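Local coordinates for carboxylesterase (PDB 5GMX), which hydrolyses carboxylic esters as a family VIII carboxylesterase of the beta-lactamase fold and also acts on oxyimino cephalosporins, at residues His211-Val219 and Ala362-Ile370; Leu331-Phe339 and Phe348-Arg356. All blocks are in the same frame, centred on the assembly; numbering follows the deposited sequence.

Contact 1: His211-Val219 and Ala362-Ile370; sequences HRVAEMLPV and AMNQMDTNI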
loop_
_atom_site.group_PDB
_atom_site.type_symbol
_atom_site.label_atom_id
_atom_site.label_comp_id
_atom_site.label_asym_id
_atom_site.label_seq_id
_atom_site.Cartn_x
_atom_site.Cartn_y
_atom_site.Cartn_z
ATOM N N HIS A 211 -11.504 -18.226 -0.256
ATOM C CA HIS A 211 -12.144 -18.654 -1.493
ATOM C C HIS A 211 -12.343 -17.484 -2.461
ATOM O O HIS A 211 -12.623 -17.693 -3.644
ATOM C CB HIS A 211 -13.495 -19.325 -1.194
ATOM C CG HIS A 211 -14.552 -18.377 -0.710
ATOM N ND1 HIS A 211 -14.681 -18.019 0.614
ATOM C CD2 HIS A 211 -15.538 -17.728 -1.373
ATOM C CE1 HIS A 211 -15.689 -17.172 0.744
ATOM N NE2 HIS A 211 -16.226 -16.980 -0.446
ATOM N N ARG A 212 -12.208 -16.258 -1.958
ATOM C CA ARG A 212 -12.452 -15.079 -2.786
ATOM C C ARG A 212 -11.237 -14.661 -3.610
ATOM O O ARG A 212 -11.346 -13.804 -4.486
ATOM C CB ARG A 212 -12.902 -13.906 -1.914
ATOM C CG ARG A 212 -14.202 -14.157 -1.163
ATOM C CD ARG A 212 -14.375 -13.159 -0.028
ATOM N NE ARG A 212 -14.254 -11.790 -0.521
ATOM C CZ ARG A 212 -14.172 -10.718 0.256
ATOM N NH1 ARG A 212 -14.205 -10.848 1.574
ATOM N NH2 ARG A 212 -14.065 -9.518 -0.291
ATOM N N VAL A 213 -10.074 -15.244 -3.325
ATOM C CA VAL A 213 -8.843 -14.788 -3.969
ATOM C C VAL A 213 -8.749 -15.221 -5.433
ATOM O O VAL A 213 -8.923 -16.393 -5.765
ATOM C CB VAL A 213 -7.590 -15.284 -3.214
ATOM C CG1 VAL A 213 -6.326 -14.773 -3.884
ATOM C CG2 VAL A 213 -7.630 -14.808 -1.783
ATOM N N ALA A 214 -8.477 -14.257 -6.304
ATOM C CA ALA A 214 -8.231 -14.541 -7.707
ATOM C C ALA A 214 -6.812 -15.050 -7.869
ATOM O O ALA A 214 -6.025 -14.993 -6.934
ATOM C CB ALA A 214 -8.446 -13.301 -8.552
ATOM N N GLU A 215 -6.478 -15.520 -9.064
ATOM C CA GLU A 215 -5.148 -16.063 -9.324
ATOM C C GLU A 215 -4.220 -14.986 -9.855
ATOM O O GLU A 215 -4.540 -14.309 -10.833
ATOM C CB GLU A 215 -5.234 -17.225 -10.315
ATOM C CG GLU A 215 -3.895 -17.817 -10.711
ATOM C CD GLU A 215 -4.009 -18.785 -11.881
ATOM O OE1 GLU A 215 -5.096 -18.858 -12.505
ATOM O OE2 GLU A 215 -3.014 -19.487 -12.167
HETATM N N MSE A 216 -3.071 -14.819 -9.210
HETATM C CA MSE A 216 -2.106 -13.834 -9.674
HETATM C C MSE A 216 -1.375 -14.338 -10.919
HETATM O O MSE A 216 -0.982 -15.497 -10.986
HETATM C CB MSE A 216 -1.099 -13.504 -8.584
HETATM C CG MSE A 216 -0.137 -12.403 -9.004
HETATM SE SE MSE A 216 -1.073 -10.685 -9.060
HETATM C CE MSE A 216 -1.361 -10.567 -7.178
ATOM N N LEU A 217 -1.193 -13.468 -11.907
ATOM C CA LEU A 217 -0.572 -13.889 -13.160
ATOM C C LEU A 217 0.692 -13.088 -13.490
ATOM O O LEU A 217 0.659 -11.860 -13.574
ATOM C CB LEU A 217 -1.578 -13.779 -14.307
ATOM C CG LEU A 217 -2.942 -14.391 -13.979
ATOM C CD1 LEU A 217 -3.975 -14.052 -15.045
ATOM C CD2 LEU A 217 -2.839 -15.891 -13.772
ATOM N N PRO A 218 1.814 -13.795 -13.676
ATOM C CA PRO A 218 3.087 -13.159 -14.036
ATOM C C PRO A 218 3.048 -12.589 -15.455
ATOM O O PRO A 218 2.195 -12.990 -16.253
ATOM C CB PRO A 218 4.097 -14.301 -13.925
ATOM C CG PRO A 218 3.289 -15.541 -14.126
ATOM C CD PRO A 218 1.929 -15.259 -13.561
ATOM N N VAL A 219 3.956 -11.668 -15.762
ATOM C CA VAL A 219 3.983 -11.025 -17.077
ATOM C C VAL A 219 4.413 -11.988 -18.180
ATOM O O VAL A 219 4.801 -13.122 -17.907
ATOM C CB VAL A 219 4.940 -9.811 -17.094
ATOM C CG1 VAL A 219 6.339 -10.224 -16.657
ATOM C CG2 VAL A 219 4.979 -9.190 -18.480
ATOM N N ALA A 362 -6.977 -2.617 -8.666
ATOM C CA ALA A 362 -6.304 -3.888 -8.371
ATOM C C ALA A 362 -6.661 -4.947 -9.409
ATOM O O ALA A 362 -7.829 -5.116 -9.748
ATOM C CB ALA A 362 -6.661 -4.377 -6.970
HETATM N N MSE A 363 -5.660 -5.678 -9.888
HETATM C CA MSE A 363 -5.857 -6.609 -10.993
HETATM C C MSE A 363 -4.926 -7.810 -10.865
HETATM O O MSE A 363 -3.972 -7.771 -10.094
HETATM C CB MSE A 363 -5.628 -5.893 -12.324
HETATM C CG MSE A 363 -4.165 -5.758 -12.725
HETATM SE SE MSE A 363 -2.972 -4.792 -11.478
HETATM C CE MSE A 363 -4.093 -3.313 -11.081
ATOM N N ASN A 364 -5.201 -8.880 -11.610
ATOM C CA ASN A 364 -4.398 -10.087 -11.468
ATOM C C ASN A 364 -3.377 -10.323 -12.590
ATOM O O ASN A 364 -2.537 -11.218 -12.477
ATOM C CB ASN A 364 -5.315 -11.311 -11.320
ATOM C CG ASN A 364 -6.162 -11.579 -12.555
ATOM O OD1 ASN A 364 -6.308 -10.728 -13.430
ATOM N ND2 ASN A 364 -6.751 -12.766 -12.607
ATOM N N GLN A 365 -3.442 -9.539 -13.664
ATOM C CA GLN A 365 -2.424 -9.619 -14.716
ATOM C C GLN A 365 -1.342 -8.559 -14.529
ATOM O O GLN A 365 -1.571 -7.369 -14.748
ATOM C CB GLN A 365 -3.040 -9.469 -16.105
ATOM C CG GLN A 365 -1.996 -9.458 -17.225
ATOM C CD GLN A 365 -1.161 -10.732 -17.260
ATOM O OE1 GLN A 365 -1.677 -11.808 -17.551
ATOM N NE2 GLN A 365 0.131 -10.616 -16.947
HETATM N N MSE A 366 -0.158 -8.996 -14.132
HETATM C CA MSE A 366 0.931 -8.077 -13.854
HETATM C C MSE A 366 1.583 -7.558 -15.126
HETATM O O MSE A 366 1.602 -8.240 -16.145
HETATM C CB MSE A 366 1.982 -8.757 -12.983
HETATM C CG MSE A 366 1.473 -9.204 -11.630
HETATM SE SE MSE A 366 2.904 -10.096 -10.660
HETATM C CE MSE A 366 4.074 -8.580 -10.342
ATOM N N ASP A 367 2.105 -6.341 -15.050
ATOM C CA ASP A 367 2.907 -5.760 -16.117
ATOM C C ASP A 367 4.232 -5.320 -15.505
ATOM O O ASP A 367 4.338 -5.213 -14.286
ATOM C CB ASP A 367 2.182 -4.583 -16.780
ATOM C CG ASP A 367 2.762 -4.231 -18.143
ATOM O OD1 ASP A 367 3.952 -4.533 -18.388
ATOM O OD2 ASP A 367 2.022 -3.661 -18.975
ATOM N N THR A 368 5.235 -5.058 -16.340
ATOM C CA THR A 368 6.578 -4.751 -15.843
ATOM C C THR A 368 6.732 -3.303 -15.371
ATOM O O THR A 368 7.151 -2.432 -16.137
ATOM C CB THR A 368 7.640 -5.030 -16.915
ATOM O OG1 THR A 368 7.291 -4.342 -18.123
ATOM C CG2 THR A 368 7.726 -6.520 -17.188
ATOM N N ASN A 369 6.397 -3.074 -14.102
ATOM C CA ASN A 369 6.460 -1.757 -13.462
ATOM C C ASN A 369 6.101 -1.871 -11.975
ATOM O O ASN A 369 5.408 -2.806 -11.563
ATOM C CB ASN A 369 5.532 -0.750 -14.156
ATOM C CG ASN A 369 4.062 -1.154 -14.091
ATOM O OD1 ASN A 369 3.377 -0.888 -13.101
ATOM N ND2 ASN A 369 3.571 -1.791 -15.151
ATOM N N ILE A 370 6.580 -0.925 -11.173
ATOM C CA ILE A 370 6.204 -0.869 -9.762
ATOM C C ILE A 370 5.413 0.409 -9.461
ATOM O O ILE A 370 4.926 0.604 -8.340
ATOM C CB ILE A 370 7.439 -0.973 -8.837
ATOM C CG1 ILE A 370 8.423 0.168 -9.101
ATOM C CG2 ILE A 370 8.121 -2.319 -9.023
ATOM C CD1 ILE A 370 9.355 0.443 -7.934
#

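Contact 2: Leu331-Phe339 and Phe348-Arg356; sequences LYGPNPDAF and FGFADTKAR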
loop_
_atom_site.group_PDB
_atom_site.type_symbol
_atom_site.label_atom_id
_atom_site.label_comp_id
_atom_site.label_asym_id
_atom_site.label_seq_id
_atom_site.Cartn_x
_atom_site.Cartn_y
_atom_site.Cartn_z
ATOM N N LEU A 331 2.224 11.130 -11.849
ATOM C CA LEU A 331 1.994 9.727 -11.513
ATOM C C LEU A 331 0.596 9.524 -10.948
ATOM O O LEU A 331 -0.091 8.563 -11.296
ATOM C CB LEU A 331 3.032 9.251 -10.499
ATOM C CG LEU A 331 2.871 7.862 -9.877
ATOM C CD1 LEU A 331 2.980 6.759 -10.910
ATOM C CD2 LEU A 331 3.908 7.677 -8.788
ATOM N N TYR A 332 0.178 10.451 -10.090
ATOM C CA TYR A 332 -1.121 10.372 -9.438
ATOM C C TYR A 332 -2.034 11.520 -9.844
ATOM O O TYR A 332 -2.760 12.062 -9.004
ATOM C CB TYR A 332 -0.961 10.367 -7.908
ATOM C CG TYR A 332 -0.267 9.142 -7.364
ATOM C CD1 TYR A 332 -0.471 7.893 -7.937
ATOM C CD2 TYR A 332 0.593 9.235 -6.275
ATOM C CE1 TYR A 332 0.161 6.776 -7.447
ATOM C CE2 TYR A 332 1.231 8.122 -5.778
ATOM C CZ TYR A 332 1.013 6.896 -6.366
ATOM O OH TYR A 332 1.654 5.783 -5.869
ATOM N N GLY A 333 -1.995 11.894 -11.124
ATOM C CA GLY A 333 -2.864 12.937 -11.647
ATOM C C GLY A 333 -2.256 14.333 -11.609
ATOM O O GLY A 333 -1.057 14.488 -11.335
ATOM N N PRO A 334 -3.084 15.361 -11.882
ATOM C CA PRO A 334 -2.695 16.777 -12.012
ATOM C C PRO A 334 -2.471 17.558 -10.705
ATOM O O PRO A 334 -1.877 18.634 -10.766
ATOM C CB PRO A 334 -3.879 17.386 -12.772
ATOM C CG PRO A 334 -5.037 16.543 -12.377
ATOM C CD PRO A 334 -4.502 15.148 -12.234
ATOM N N ASN A 335 -2.937 17.060 -9.562
ATOM C CA ASN A 335 -2.638 17.724 -8.293
ATOM C C ASN A 335 -1.224 17.334 -7.853
ATOM O O ASN A 335 -0.950 16.156 -7.584
ATOM C CB ASN A 335 -3.691 17.372 -7.222
ATOM C CG ASN A 335 -3.395 17.995 -5.853
ATOM O OD1 ASN A 335 -2.476 18.803 -5.696
ATOM N ND2 ASN A 335 -4.194 17.619 -4.854
ATOM N N PRO A 336 -0.313 18.322 -7.794
ATOM C CA PRO A 336 1.098 18.056 -7.466
ATOM C C PRO A 336 1.301 17.499 -6.054
ATOM O O PRO A 336 2.339 16.896 -5.799
ATOM C CB PRO A 336 1.763 19.437 -7.609
ATOM C CG PRO A 336 0.657 20.416 -7.414
ATOM C CD PRO A 336 -0.569 19.758 -8.015
ATOM N N ASP A 337 0.326 17.684 -5.166
ATOM C CA ASP A 337 0.435 17.196 -3.792
ATOM C C ASP A 337 -0.423 15.953 -3.504
ATOM O O ASP A 337 -0.689 15.625 -2.344
ATOM C CB ASP A 337 0.081 18.317 -2.818
ATOM C CG ASP A 337 1.114 19.431 -2.826
ATOM O OD1 ASP A 337 2.285 19.152 -3.183
ATOM O OD2 ASP A 337 0.762 20.579 -2.467
ATOM N N ALA A 338 -0.842 15.265 -4.560
ATOM C CA ALA A 338 -1.511 13.983 -4.424
ATOM C C ALA A 338 -0.575 12.966 -3.773
ATOM O O ALA A 338 0.652 13.050 -3.919
ATOM C CB ALA A 338 -1.983 13.484 -5.782
ATOM N N PHE A 339 -1.134 12.026 -3.016
ATOM C CA PHE A 339 -0.265 11.034 -2.358
ATOM C C PHE A 339 -0.893 9.653 -2.431
ATOM O O PHE A 339 -2.118 9.522 -2.467
ATOM C CB PHE A 339 -0.001 11.417 -0.895
ATOM C CG PHE A 339 -1.240 11.444 -0.049
ATOM C CD1 PHE A 339 -2.029 12.587 0.017
ATOM C CD2 PHE A 339 -1.626 10.322 0.677
ATOM C CE1 PHE A 339 -3.177 12.607 0.792
ATOM C CE2 PHE A 339 -2.772 10.339 1.457
ATOM C CZ PHE A 339 -3.552 11.483 1.512
ATOM N N PHE A 348 -2.683 0.134 -7.586
ATOM C CA PHE A 348 -2.312 1.373 -6.908
ATOM C C PHE A 348 -3.503 1.976 -6.201
ATOM O O PHE A 348 -4.651 1.599 -6.440
ATOM C CB PHE A 348 -1.732 2.405 -7.887
ATOM C CG PHE A 348 -2.735 2.930 -8.862
ATOM C CD1 PHE A 348 -2.993 2.253 -10.037
ATOM C CD2 PHE A 348 -3.448 4.093 -8.591
ATOM C CE1 PHE A 348 -3.932 2.731 -10.929
ATOM C CE2 PHE A 348 -4.391 4.571 -9.484
ATOM C CZ PHE A 348 -4.628 3.891 -10.655
ATOM N N GLY A 349 -3.215 2.935 -5.334
ATOM C CA GLY A 349 -4.261 3.746 -4.754
ATOM C C GLY A 349 -3.705 5.123 -4.490
ATOM O O GLY A 349 -2.502 5.250 -4.205
ATOM N N PHE A 350 -4.543 6.151 -4.610
ATOM C CA PHE A 350 -4.100 7.483 -4.187
ATOM C C PHE A 350 -5.235 8.424 -3.797
ATOM O O PHE A 350 -6.413 8.192 -4.094
ATOM C CB PHE A 350 -3.225 8.143 -5.272
ATOM C CG PHE A 350 -3.983 8.594 -6.480
ATOM C CD1 PHE A 350 -4.517 9.877 -6.539
ATOM C CD2 PHE A 350 -4.167 7.736 -7.555
ATOM C CE1 PHE A 350 -5.225 10.301 -7.658
ATOM C CE2 PHE A 350 -4.881 8.147 -8.678
ATOM C CZ PHE A 350 -5.409 9.433 -8.726
ATOM N N ALA A 351 -4.851 9.482 -3.098
ATOM C CA ALA A 351 -5.755 10.514 -2.630
ATOM C C ALA A 351 -5.328 11.891 -3.132
ATOM O O ALA A 351 -4.134 12.213 -3.183
ATOM C CB ALA A 351 -5.821 10.505 -1.116
ATOM N N ASP A 352 -6.337 12.694 -3.457
ATOM C CA ASP A 352 -6.212 14.072 -3.935
ATOM C C ASP A 352 -7.133 14.929 -3.074
ATOM O O ASP A 352 -8.345 14.921 -3.278
ATOM C CB ASP A 352 -6.595 14.153 -5.427
ATOM C CG ASP A 352 -6.663 15.599 -5.975
ATOM O OD1 ASP A 352 -6.613 16.578 -5.198
ATOM O OD2 ASP A 352 -6.800 15.757 -7.213
ATOM N N THR A 353 -6.576 15.650 -2.103
ATOM C CA THR A 353 -7.412 16.402 -1.167
ATOM C C THR A 353 -8.061 17.637 -1.805
ATOM O O THR A 353 -9.051 18.154 -1.284
ATOM C CB THR A 353 -6.625 16.866 0.080
ATOM O OG1 THR A 353 -5.646 17.835 -0.306
ATOM C CG2 THR A 353 -5.948 15.697 0.755
ATOM N N LYS A 354 -7.489 18.137 -2.897
ATOM C CA LYS A 354 -8.081 19.285 -3.590
ATOM C C LYS A 354 -9.416 18.912 -4.236
ATOM O O LYS A 354 -10.436 19.550 -3.980
ATOM C CB LYS A 354 -7.119 19.852 -4.639
ATOM C CG LYS A 354 -5.846 20.458 -4.049
ATOM C CD LYS A 354 -5.055 21.233 -5.099
ATOM C CE LYS A 354 -3.847 21.965 -4.497
ATOM N NZ LYS A 354 -2.689 21.062 -4.177
ATOM N N ALA A 355 -9.413 17.858 -5.044
ATOM C CA ALA A 355 -10.639 17.382 -5.682
ATOM C C ALA A 355 -11.456 16.494 -4.745
ATOM O O ALA A 355 -12.546 16.047 -5.100
ATOM C CB ALA A 355 -10.306 16.629 -6.967
ATOM N N ARG A 356 -10.929 16.249 -3.548
ATOM C CA ARG A 356 -11.543 15.320 -2.600
ATOM C C ARG A 356 -11.793 13.958 -3.261
ATOM O O ARG A 356 -12.843 13.337 -3.090
ATOM C CB ARG A 356 -12.825 15.920 -2.014
ATOM C CG ARG A 356 -12.532 17.106 -1.086
ATOM C CD ARG A 356 -13.763 17.927 -0.770
ATOM N NE ARG A 356 -14.727 17.186 0.038
ATOM C CZ ARG A 356 -16.005 17.533 0.195
ATOM N NH1 ARG A 356 -16.488 18.613 -0.414
ATOM N NH2 ARG A 356 -16.806 16.793 0.960
HETATM O O HOH W 1 -4.072 14.511 -8.710
HETATM O O HOH W 2 -3.918 18.647 -1.979
HETATM O O HOH W 3 -3.567 15.308 -1.841
#

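Contact 1: His211-Val219 and Ala362-Ile370
Leu217 and Gln365 form a single backbone bridge between two segments running nearly the same way, 17° apart: Leu217 N donates to Asn364 O at 2.7 Å, and Leu217 O accepts from Met366 N at 3.0 Å. One residue thus uses both its backbone groups to pin loop 211-219 to the chain leaving strand 357-363, a central strand of the antiparallel sheet of the beta-lactamase fold. Leu217 and Asn364 lie side by side and point the same way, with Leu217 CD1 3.9 Å from Asn364 ND2. That amide nitrogen also makes a weak bond to Glu215 O, while Asn364 OD1 is held by the backbone N of Gly33. Two selenomethionines cross at about a right angle, Met216 SE resting 3.9 Å from Met366 CG. Helix 250-253 and strand 67-68 pack around Met216, and Met366 also touches Trp344 of the phenylmethanesulfonic acid pocket. Gln365 sets out away from the loop, but a bend at chi2 (59°) brings its amide back. There Gln365 NE2 donates to two carbonyls, both close to the plane of its amide: Met366 O is met on a lone pair at 2.9 Å, whereas Pro218 O, 3.2 Å from NE2, is approached from above its carbonyl plane.

Contact 2: Leu331-Phe339 and Phe348-Arg356
Tyr332 and Phe350 lie with their ring planes only 16° apart but slid past each other, so that each covers the other's CB more than its ring. Tyr332 CB sits 4.0 Å from the centroid of the Phe350 ring, and Phe350 CB 3.9 Å from that of Tyr332, a reciprocal pair of CH-pi contacts. Leu331 CG backs the other face of the tyrosine, whose hydroxyl bonds Ser342 OG. Where the loop enters the beta-hairpin of strands 339-342 and 348-352, Phe339 and Ala351 form an antiparallel hydrogen-bonded pair, and the Phe339 ring folds over its partner: with chi1 at 63°, CG stands between backbone N and carbonyl carbon, and Ala351 CB comes under one ring face, 3.6 Å from Phe339 CZ. The polar part, where this loop meets the turn after strand 348-352, is built on Asn335. Its ND2 gives a 2.7 Å bond to Asp352 OD1, the amide and carboxylate planes standing 54° apart, while Lys354 bends at its last torsion to place NZ 2.7 Å from Asn335 OD1. Asp337 N closes an Asx turn from the opposite face of the amide plane. Asp352 OD1 likewise receives Asn335 ND2 and Ala355 N from opposite faces of the carboxylate plane, and Tyr384 OH holds OD2. With both ends of its amide bonded, Asn335 is fixed against flipping, and the Lys354 ammonium probably polarises it, strengthening its N-H as a donor.

Following the chain from the N terminus, segment 211-219 comes first, in the long loop after strand 201-202. Contact 1 closes only when the chain reaches 362-370, 143 residues on, having passed through helices 237-244, 250-253 and 272-283. Contact 2 is nested wholly inside that span: it is local, closing a hairpin in which 331-339 and 348-356 are separated by eight residues. Strand 348-352 then leads directly into strand 357-363, its neighbour in the sheet, and so back to contact 1. The two contacts do not touch; their centres lie about 24 Å apart. Contact 2 joins the turn before strand 339-342 to the sheet, whereas contact 1 ties the distant loop to the chain beyond strand 357-363.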